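Lmo0740 protein (Listeria monocytogenes, PDB 4RFA) is probably a transcriptional activator of the Crp family, joining a cyclic nucleotide-binding type domain to a winged helix-turn-helix DNA-binding domain. Local coordinates at residues 149-154 against 201-206; 156-161 against 184-189; 175-180 against 217-222. All coordinates share one frame; numbering follows the deposited sequence.

Contact 1. Residues 149-154 against 201-206; sequences TPKERI and LTELVE
In the C-terminal domain, whose topology is that of a Crp-type winged helix-turn-helix, K151 and I154 at the start of helix 150-165 meet L201, E203 and L204 on helix 194-206, the probable recognition helix. The axes of the two short segments pass 10.9 Å apart at 61°. I154 and L204 reach toward each other tip to tip, with I154 CG2 3.9 Å from L204 CD2. I154 CG1 stands anti to the backbone N (chi1 -168°) and the chain runs on extended, with CD1 4.0 Å from L201 CD2, the two side chains crossing at about a right angle. K151, bent at chi2 and chi4, slides past L204 in the opposite direction, and its CE rests 3.7 Å from L204 CD1. Its NZ then forms a salt bridge with E203 OE1 at 3.1 Å, arriving on the anti side of that oxygen and 34° out of the carboxylate plane. A second salt bridge ties K151 NZ to E207. T149 and E152 form a capping box: E152 N donates to T149 OG1 (3.1 Å), and T149 N to E152 OE1 (2.8 Å). The buried leucine-isoleucine packing is thus bordered by a lysine whose alkyl chain extends the apolar surface while its ammonium group, held by two carboxylates, probably helps to balance the acidic end of helix 194-206.

Contact 2. Residues 156-161 against 184-189; sequences MALENL and SVLARY
Y189, L186 and L161 have the most surface buried where helix 183-189 packs against the middle of helix 150-165. Y189 stands with CG anti to its backbone N (chi1 178°), and its ring lies against one flank of the longer helix. A157 CB comes to 3.6 Å from Y189 CE2 and is equally near CD2, a close approach that the small alanine side chain permits. L161 slides past the tyrosine in the opposite direction; its branch point CG is 3.8 Å from Y189 CE2, and both of its methyl groups approach the same ring carbon. The carbonyl oxygen of A157 lies at the ring edge, in the ring plane. At the far end of the ring, N160 ND2 donates to Y189 OH at 3.3 Å, with an N-H...O angle of 155°. The hydroxyl lies close to the amide plane of N160, although amide and ring are turned 73° apart, and this bond gives a polar group in a largely apolar interface a partner. L186, one turn before Y189, packs beside it: its CD1 meets L158 CD2 at 3.9 Å, the two leucines crossing at about a right angle, and lies 4.4 Å from L161 CD1. Beyond the two segments, the Y189 ring meets that of F75 on strand 72-76, which ties this packing to the cyclic nucleotide-binding type domain. A short helix seated across helix 150-165 by an aromatic and a leucine, and followed after a short turn by helix 194-206, fits the first helix of a helix-turn-helix unit.

Contact 3. Residues 175-180 against 217-222; sequences IVLPNF and YRIDKD
I175 and I219 form a hydrogen-bonded antiparallel pair at one end of the ladder between strands 174-176 and 218-220. Backbone bonds come first: I175 N donates to I219 O and I219 N to I175 O, both at 2.8 Å, the former nearly straight at 167°. One step further, L177 N donates to Y217 O at 2.9 Å. Between them the non-hydrogen-bonded pair V176-R218 adds CA-H...O contacts, R218 CA to I175 O and V176 CA to Y217 O. Past L177 the chains part and a water continues the link, accepting from Y217 N and donating to P178 O.

Apolar contacts gather on the face of I175 and I219. The side chains of L177 and I219 cross obliquely, with L177 CD2 4.1 Å from I219 CD1, while L177 CD1 comes near Y217 CB and lies at the edge of the tyrosine ring, near its plane. Here L158 of helix 150-165 also packs on L177.

Charged residues contribute mostly their alkyl parts. K221 CD and NZ both lie 3.7 Å from I175 CD1. On the other face V176 and R218 lie side by side, pointing the same way, with V176 CG2 4.1 Å from R218 CG; the extended R218 chain carries its guanidinium onward to a salt bridge with E174. The chemistry implies a two-sided pairing: backbone bonds set the register, one face is buried against helix 150-165, and the other carries V176 and the aliphatic stem of R218, which ends in charge.

In the fold
All three contacts lie in the C-terminal domain, on the same side of the chain's centre. Contacts 1 and 2 share helix 150-165 and have centres about 11 Å apart; contact 2 is nested along the chain inside the loop closed by contact 1. Contact 3, about 11 Å from contact 2 and 15 Å from contact 1 between centres, crosses both in chain order. L158 meets L204, L186 and L177, so a single hydrophobic core runs through helix 150-165, the helices 183-189 and 194-206, and the small three-stranded sheet. The helix-turn-helix unit, which probably binds DNA, is thus packed on the same core as the sheet.

Contact 1. Residues 149-154 against 201-206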
loop_
_atom_site.group_PDB
_atom_site.type_symbol
_atom_site.label_atom_id
_atom_site.label_comp_id
_atom_site.label_asym_id
_atom_site.label_seq_id
_atom_site.Cartn_x
_atom_site.Cartn_y
_atom_site.Cartn_z
ATOM N N THR A 149 0.839 -0.012 -20.741
ATOM C CA THR A 149 -0.225 -0.241 -21.710
ATOM C C THR A 149 -1.186 -1.330 -21.174
ATOM O O THR A 149 -0.866 -2.060 -20.261
ATOM C CB THR A 149 0.337 -0.779 -23.025
ATOM O OG1 THR A 149 1.015 -2.010 -22.750
ATOM C CG2 THR A 149 1.341 0.193 -23.633
ATOM N N PRO A 150 -2.363 -1.440 -21.766
ATOM C CA PRO A 150 -3.237 -2.499 -21.278
ATOM C C PRO A 150 -2.645 -3.890 -21.410
ATOM O O PRO A 150 -2.836 -4.711 -20.532
ATOM C CB PRO A 150 -4.494 -2.330 -22.131
ATOM C CG PRO A 150 -4.528 -0.852 -22.419
ATOM C CD PRO A 150 -3.074 -0.486 -22.646
ATOM N N LYS A 151 -1.871 -4.120 -22.451
ATOM C CA LYS A 151 -1.235 -5.419 -22.651
ATOM C C LYS A 151 -0.230 -5.728 -21.583
ATOM O O LYS A 151 -0.147 -6.839 -21.061
ATOM C CB LYS A 151 -0.535 -5.458 -24.019
ATOM C CG LYS A 151 0.276 -6.731 -24.287
ATOM C CD LYS A 151 -0.513 -7.783 -25.044
ATOM C CE LYS A 151 0.306 -9.041 -25.341
ATOM N NZ LYS A 151 1.149 -8.932 -26.543
ATOM N N GLU A 152 0.595 -4.759 -21.273
ATOM C CA GLU A 152 1.505 -4.958 -20.169
ATOM C C GLU A 152 0.775 -5.176 -18.873
ATOM O O GLU A 152 1.206 -5.961 -18.062
ATOM C CB GLU A 152 2.407 -3.752 -20.040
ATOM C CG GLU A 152 3.324 -3.581 -21.239
ATOM C CD GLU A 152 4.060 -2.279 -21.148
ATOM O OE1 GLU A 152 3.397 -1.219 -20.986
ATOM O OE2 GLU A 152 5.290 -2.336 -21.163
ATOM N N ARG A 153 -0.322 -4.460 -18.653
ATOM C CA ARG A 153 -1.078 -4.642 -17.423
ATOM C C ARG A 153 -1.687 -6.030 -17.264
ATOM O O ARG A 153 -1.726 -6.575 -16.166
ATOM C CB ARG A 153 -2.183 -3.606 -17.341
ATOM C CG ARG A 153 -1.632 -2.211 -17.155
ATOM C CD ARG A 153 -2.596 -1.220 -16.569
ATOM N NE ARG A 153 -3.840 -1.026 -17.319
ATOM C CZ ARG A 153 -4.041 -0.133 -18.285
ATOM N NH1 ARG A 153 -3.048 0.654 -18.735
ATOM N NH2 ARG A 153 -5.257 -0.020 -18.806
ATOM N N ILE A 154 -2.163 -6.618 -18.357
ATOM C CA ILE A 154 -2.839 -7.907 -18.244
ATOM C C ILE A 154 -1.862 -9.013 -17.851
ATOM O O ILE A 154 -2.190 -9.905 -17.055
ATOM C CB ILE A 154 -3.630 -8.243 -19.529
ATOM C CG1 ILE A 154 -4.555 -9.435 -19.278
ATOM C CG2 ILE A 154 -2.724 -8.516 -20.725
ATOM C CD1 ILE A 154 -5.465 -9.714 -20.440
ATOM N N LEU A 201 -6.552 -11.319 -24.308
ATOM C CA LEU A 201 -6.555 -12.717 -23.968
ATOM C C LEU A 201 -6.202 -13.605 -25.163
ATOM O O LEU A 201 -5.487 -14.606 -24.993
ATOM C CB LEU A 201 -7.903 -13.167 -23.372
ATOM C CG LEU A 201 -8.250 -12.604 -21.994
ATOM C CD1 LEU A 201 -9.702 -12.910 -21.669
ATOM C CD2 LEU A 201 -7.333 -13.162 -20.933
ATOM N N THR A 202 -6.631 -13.235 -26.362
ATOM C CA THR A 202 -6.270 -14.030 -27.572
ATOM C C THR A 202 -4.774 -14.000 -27.808
ATOM O O THR A 202 -4.135 -15.051 -27.999
ATOM C CB THR A 202 -7.013 -13.518 -28.810
ATOM O OG1 THR A 202 -8.401 -13.695 -28.579
ATOM C CG2 THR A 202 -6.623 -14.273 -30.076
ATOM N N GLU A 203 -4.195 -12.804 -27.715
ATOM C CA GLU A 203 -2.752 -12.664 -27.874
ATOM C C GLU A 203 -1.999 -13.520 -26.852
ATOM O O GLU A 203 -1.060 -14.195 -27.206
ATOM C CB GLU A 203 -2.336 -11.211 -27.773
ATOM C CG GLU A 203 -2.813 -10.346 -28.925
ATOM C CD GLU A 203 -2.443 -8.886 -28.699
ATOM O OE1 GLU A 203 -1.245 -8.592 -28.525
ATOM O OE2 GLU A 203 -3.347 -8.033 -28.671
ATOM N N LEU A 204 -2.434 -13.492 -25.599
ATOM C CA LEU A 204 -1.794 -14.232 -24.529
ATOM C C LEU A 204 -1.862 -15.752 -24.752
ATOM O O LEU A 204 -0.981 -16.488 -24.337
ATOM C CB LEU A 204 -2.420 -13.848 -23.166
ATOM C CG LEU A 204 -1.620 -12.782 -22.305
ATOM C CD1 LEU A 204 -1.319 -11.522 -23.074
ATOM C CD2 LEU A 204 -2.358 -12.436 -21.017
ATOM N N VAL A 205 -2.920 -16.226 -25.390
ATOM C CA VAL A 205 -2.986 -17.653 -25.736
ATOM C C VAL A 205 -2.026 -17.911 -26.887
ATOM O O VAL A 205 -1.255 -18.840 -26.802
ATOM C CB VAL A 205 -4.423 -18.208 -25.942
ATOM C CG1 VAL A 205 -5.297 -17.250 -26.705
ATOM C CG2 VAL A 205 -4.428 -19.568 -26.663
ATOM N N GLU A 206 -1.960 -17.020 -27.877
ATOM C CA GLU A 206 -1.022 -17.186 -29.004
ATOM C C GLU A 206 0.400 -17.206 -28.489
ATOM O O GLU A 206 1.209 -18.008 -28.932
ATOM C CB GLU A 206 -1.224 -16.114 -30.086
ATOM C CG GLU A 206 -2.615 -16.233 -30.734
ATOM C CD GLU A 206 -3.112 -15.022 -31.540
ATOM O OE1 GLU A 206 -2.663 -13.867 -31.290
ATOM O OE2 GLU A 206 -4.012 -15.247 -32.407
#

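Contact 2. Residues 156-161 against 184-189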
loop_
_atom_site.group_PDB
_atom_site.type_symbol
_atom_site.label_atom_id
_atom_site.label_comp_id
_atom_site.label_asym_id
_atom_site.label_seq_id
_atom_site.Cartn_x
_atom_site.Cartn_y
_atom_site.Cartn_z
HETATM N N MSE A 156 0.803 -8.541 -16.003
HETATM C CA MSE A 156 1.149 -8.263 -14.624
HETATM C C MSE A 156 -0.011 -8.642 -13.762
HETATM O O MSE A 156 0.213 -9.215 -12.721
HETATM C CB MSE A 156 1.451 -6.775 -14.339
HETATM C CG MSE A 156 2.749 -6.390 -15.031
HETATM SE SE MSE A 156 3.009 -4.414 -14.982
HETATM C CE MSE A 156 3.340 -4.422 -13.057
ATOM N N ALA A 157 -1.241 -8.304 -14.162
ATOM C CA ALA A 157 -2.410 -8.753 -13.408
ATOM C C ALA A 157 -2.447 -10.296 -13.244
ATOM O O ALA A 157 -2.663 -10.831 -12.164
ATOM C CB ALA A 157 -3.683 -8.273 -14.078
ATOM N N LEU A 158 -2.348 -11.017 -14.344
ATOM C CA LEU A 158 -2.531 -12.453 -14.283
ATOM C C LEU A 158 -1.428 -13.073 -13.479
ATOM O O LEU A 158 -1.651 -14.063 -12.774
ATOM C CB LEU A 158 -2.541 -13.047 -15.680
ATOM C CG LEU A 158 -3.849 -12.832 -16.415
ATOM C CD1 LEU A 158 -3.702 -13.212 -17.877
ATOM C CD2 LEU A 158 -5.004 -13.589 -15.759
ATOM N N GLU A 159 -0.251 -12.452 -13.492
ATOM C CA GLU A 159 0.807 -12.906 -12.617
ATOM C C GLU A 159 0.561 -12.609 -11.140
ATOM O O GLU A 159 0.915 -13.447 -10.290
ATOM C CB GLU A 159 2.197 -12.373 -13.061
ATOM C CG GLU A 159 3.247 -12.430 -11.981
ATOM C CD GLU A 159 4.568 -11.753 -12.356
ATOM O OE1 GLU A 159 5.123 -12.027 -13.442
ATOM O OE2 GLU A 159 5.068 -10.958 -11.522
ATOM N N ASN A 160 0.095 -11.401 -10.823
ATOM C CA ASN A 160 -0.198 -11.003 -9.463
ATOM C C ASN A 160 -1.259 -11.975 -8.920
ATOM O O ASN A 160 -1.201 -12.441 -7.778
ATOM C CB ASN A 160 -0.857 -9.605 -9.371
ATOM C CG ASN A 160 0.086 -8.398 -9.675
ATOM O OD1 ASN A 160 1.307 -8.484 -9.685
ATOM N ND2 ASN A 160 -0.529 -7.230 -9.843
ATOM N N LEU A 161 -2.293 -12.195 -9.702
ATOM C CA LEU A 161 -3.355 -13.128 -9.243
ATOM C C LEU A 161 -2.849 -14.576 -9.084
ATOM O O LEU A 161 -3.217 -15.277 -8.149
ATOM C CB LEU A 161 -4.492 -13.096 -10.214
ATOM C CG LEU A 161 -5.165 -11.727 -10.254
ATOM C CD1 LEU A 161 -6.189 -11.676 -11.361
ATOM C CD2 LEU A 161 -5.853 -11.383 -8.948
ATOM N N SER A 184 -14.958 -9.979 -17.342
ATOM C CA SER A 184 -15.397 -8.689 -16.807
ATOM C C SER A 184 -14.578 -8.270 -15.593
ATOM O O SER A 184 -14.170 -7.111 -15.455
ATOM C CB SER A 184 -16.898 -8.767 -16.416
ATOM O OG SER A 184 -17.308 -7.531 -15.869
ATOM N N VAL A 185 -14.299 -9.223 -14.710
ATOM C CA VAL A 185 -13.531 -8.920 -13.529
ATOM C C VAL A 185 -12.064 -8.591 -13.902
ATOM O O VAL A 185 -11.502 -7.579 -13.439
ATOM C CB VAL A 185 -13.632 -10.048 -12.528
ATOM C CG1 VAL A 185 -12.634 -9.888 -11.395
ATOM C CG2 VAL A 185 -15.096 -10.157 -11.993
ATOM N N LEU A 186 -11.489 -9.391 -14.795
ATOM C CA LEU A 186 -10.138 -9.168 -15.239
ATOM C C LEU A 186 -10.027 -7.802 -15.817
ATOM O O LEU A 186 -9.072 -7.114 -15.520
ATOM C CB LEU A 186 -9.679 -10.225 -16.246
ATOM C CG LEU A 186 -8.221 -10.252 -16.657
ATOM C CD1 LEU A 186 -7.361 -10.505 -15.436
ATOM C CD2 LEU A 186 -8.026 -11.356 -17.687
ATOM N N ALA A 187 -10.997 -7.397 -16.630
ATOM C CA ALA A 187 -10.979 -6.082 -17.206
ATOM C C ALA A 187 -11.015 -4.962 -16.175
ATOM O O ALA A 187 -10.363 -3.909 -16.345
ATOM C CB ALA A 187 -12.123 -5.893 -18.156
ATOM N N ARG A 188 -11.839 -5.139 -15.156
ATOM C CA ARG A 188 -11.946 -4.160 -14.106
ATOM C C ARG A 188 -10.651 -4.062 -13.333
ATOM O O ARG A 188 -10.241 -2.943 -12.977
ATOM C CB ARG A 188 -13.120 -4.453 -13.197
ATOM C CG ARG A 188 -14.450 -4.350 -13.940
ATOM C CD ARG A 188 -15.570 -4.975 -13.164
ATOM N NE ARG A 188 -15.809 -4.250 -11.950
ATOM C CZ ARG A 188 -16.403 -4.787 -10.906
ATOM N NH1 ARG A 188 -16.819 -6.056 -10.970
ATOM N NH2 ARG A 188 -16.579 -4.062 -9.828
ATOM N N TYR A 189 -9.964 -5.191 -13.124
ATOM C CA TYR A 189 -8.719 -5.177 -12.367
ATOM C C TYR A 189 -7.588 -4.597 -13.201
ATOM O O TYR A 189 -6.633 -3.978 -12.669
ATOM C CB TYR A 189 -8.426 -6.564 -11.866
ATOM C CG TYR A 189 -7.139 -6.767 -11.077
ATOM C CD1 TYR A 189 -6.913 -6.175 -9.849
ATOM C CD2 TYR A 189 -6.188 -7.672 -11.540
ATOM C CE1 TYR A 189 -5.759 -6.448 -9.105
ATOM C CE2 TYR A 189 -5.033 -7.936 -10.812
ATOM C CZ TYR A 189 -4.823 -7.317 -9.602
ATOM O OH TYR A 189 -3.647 -7.615 -8.987
#

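Contact 3. Residues 175-180 against 217-222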
loop_
_atom_site.group_PDB
_atom_site.type_symbol
_atom_site.label_atom_id
_atom_site.label_comp_id
_atom_site.label_asym_id
_atom_site.label_seq_id
_atom_site.Cartn_x
_atom_site.Cartn_y
_atom_site.Cartn_z
ATOM N N ILE A 175 -1.036 -23.041 -13.597
ATOM C CA ILE A 175 -1.564 -22.409 -12.400
ATOM C C ILE A 175 -2.942 -21.892 -12.736
ATOM O O ILE A 175 -3.104 -21.169 -13.712
ATOM C CB ILE A 175 -0.648 -21.283 -11.919
ATOM C CG1 ILE A 175 0.604 -21.903 -11.303
ATOM C CG2 ILE A 175 -1.353 -20.401 -10.896
ATOM C CD1 ILE A 175 1.740 -20.920 -11.116
ATOM N N VAL A 176 -3.935 -22.283 -11.937
ATOM C CA VAL A 176 -5.337 -22.040 -12.258
ATOM C C VAL A 176 -5.906 -20.997 -11.310
ATOM O O VAL A 176 -5.654 -21.049 -10.113
ATOM C CB VAL A 176 -6.178 -23.318 -12.136
ATOM C CG1 VAL A 176 -7.608 -23.062 -12.599
ATOM C CG2 VAL A 176 -5.539 -24.444 -12.952
ATOM N N LEU A 177 -6.686 -20.071 -11.854
ATOM C CA LEU A 177 -7.227 -18.978 -11.053
ATOM C C LEU A 177 -8.677 -19.311 -10.653
ATOM O O LEU A 177 -9.374 -19.982 -11.381
ATOM C CB LEU A 177 -7.197 -17.656 -11.822
ATOM C CG LEU A 177 -5.848 -17.086 -12.267
ATOM C CD1 LEU A 177 -6.063 -15.721 -12.875
ATOM C CD2 LEU A 177 -4.817 -17.012 -11.146
ATOM N N PRO A 178 -9.146 -18.754 -9.533
ATOM C CA PRO A 178 -10.545 -18.944 -9.150
ATOM C C PRO A 178 -11.556 -18.554 -10.211
ATOM O O PRO A 178 -11.348 -17.640 -11.012
ATOM C CB PRO A 178 -10.721 -17.996 -7.962
ATOM C CG PRO A 178 -9.367 -17.788 -7.439
ATOM C CD PRO A 178 -8.469 -17.789 -8.638
ATOM N N ASN A 179 -12.694 -19.203 -10.096
ATOM C CA ASN A 179 -13.794 -19.099 -11.004
ATOM C C ASN A 179 -14.341 -17.698 -11.125
ATOM O O ASN A 179 -14.784 -17.302 -12.197
ATOM C CB ASN A 179 -14.904 -19.999 -10.491
ATOM C CG ASN A 179 -15.873 -20.381 -11.572
ATOM O OD1 ASN A 179 -17.055 -20.045 -11.509
ATOM N ND2 ASN A 179 -15.380 -21.086 -12.575
ATOM N N PHE A 180 -14.331 -16.948 -10.025
ATOM C CA PHE A 180 -14.867 -15.594 -10.040
ATOM C C PHE A 180 -14.029 -14.592 -10.885
ATOM O O PHE A 180 -14.518 -13.534 -11.244
ATOM C CB PHE A 180 -15.117 -15.079 -8.605
ATOM C CG PHE A 180 -13.859 -14.774 -7.838
ATOM C CD1 PHE A 180 -13.207 -13.568 -8.012
ATOM C CD2 PHE A 180 -13.347 -15.700 -6.931
ATOM C CE1 PHE A 180 -12.058 -13.269 -7.291
ATOM C CE2 PHE A 180 -12.198 -15.427 -6.224
ATOM C CZ PHE A 180 -11.536 -14.210 -6.413
ATOM N N TYR A 217 -9.019 -19.076 -15.709
ATOM C CA TYR A 217 -7.782 -18.897 -16.440
ATOM C C TYR A 217 -6.722 -19.864 -15.946
ATOM O O TYR A 217 -6.512 -20.035 -14.737
ATOM C CB TYR A 217 -7.318 -17.454 -16.314
ATOM C CG TYR A 217 -8.330 -16.528 -16.915
ATOM C CD1 TYR A 217 -8.679 -16.655 -18.249
ATOM C CD2 TYR A 217 -9.011 -15.597 -16.151
ATOM C CE1 TYR A 217 -9.631 -15.845 -18.823
ATOM C CE2 TYR A 217 -9.983 -14.773 -16.732
ATOM C CZ TYR A 217 -10.278 -14.913 -18.068
ATOM O OH TYR A 217 -11.218 -14.131 -18.687
ATOM N N ARG A 218 -6.063 -20.499 -16.914
ATOM C CA ARG A 218 -4.998 -21.449 -16.660
ATOM C C ARG A 218 -3.739 -20.861 -17.269
ATOM O O ARG A 218 -3.701 -20.565 -18.445
ATOM C CB ARG A 218 -5.322 -22.779 -17.332
ATOM C CG ARG A 218 -6.555 -23.455 -16.782
ATOM C CD ARG A 218 -7.051 -24.592 -17.675
ATOM N NE ARG A 218 -8.048 -25.393 -16.957
ATOM C CZ ARG A 218 -7.809 -26.501 -16.246
ATOM N NH1 ARG A 218 -6.587 -27.030 -16.149
ATOM N NH2 ARG A 218 -8.821 -27.109 -15.632
ATOM N N ILE A 219 -2.716 -20.697 -16.448
ATOM C CA ILE A 219 -1.545 -19.965 -16.832
ATOM C C ILE A 219 -0.436 -20.973 -16.922
ATOM O O ILE A 219 -0.266 -21.781 -16.010
ATOM C CB ILE A 219 -1.169 -18.890 -15.796
ATOM C CG1 ILE A 219 -2.240 -17.805 -15.738
ATOM C CG2 ILE A 219 0.165 -18.245 -16.143
ATOM C CD1 ILE A 219 -2.292 -17.134 -14.378
ATOM N N ASP A 220 0.305 -20.918 -18.027
ATOM C CA ASP A 220 1.409 -21.848 -18.262
ATOM C C ASP A 220 2.458 -21.655 -17.206
ATOM O O ASP A 220 3.132 -20.618 -17.177
ATOM C CB ASP A 220 2.050 -21.627 -19.621
ATOM C CG ASP A 220 2.828 -22.819 -20.080
ATOM O OD1 ASP A 220 3.490 -23.483 -19.239
ATOM O OD2 ASP A 220 2.734 -23.104 -21.293
ATOM N N LYS A 221 2.583 -22.658 -16.347
ATOM C CA LYS A 221 3.561 -22.646 -15.272
ATOM C C LYS A 221 4.925 -22.128 -15.748
ATOM O O LYS A 221 5.483 -21.215 -15.117
ATOM C CB LYS A 221 3.705 -24.044 -14.674
ATOM C CG LYS A 221 4.728 -24.119 -13.559
ATOM C CD LYS A 221 4.325 -23.228 -12.396
ATOM C CE LYS A 221 5.241 -23.414 -11.200
ATOM N NZ LYS A 221 4.978 -22.395 -10.150
ATOM N N ASP A 222 5.442 -22.681 -16.859
ATOM C CA ASP A 222 6.721 -22.212 -17.428
ATOM C C ASP A 222 6.749 -20.691 -17.467
ATOM O O ASP A 222 7.536 -20.058 -16.744
ATOM C CB ASP A 222 6.963 -22.699 -18.869
ATOM C CG ASP A 222 6.900 -24.189 -19.013
ATOM O OD1 ASP A 222 6.875 -24.898 -17.985
ATOM O OD2 ASP A 222 6.863 -24.642 -20.179
HETATM O O HOH W 1 -10.300 -17.389 -13.728
#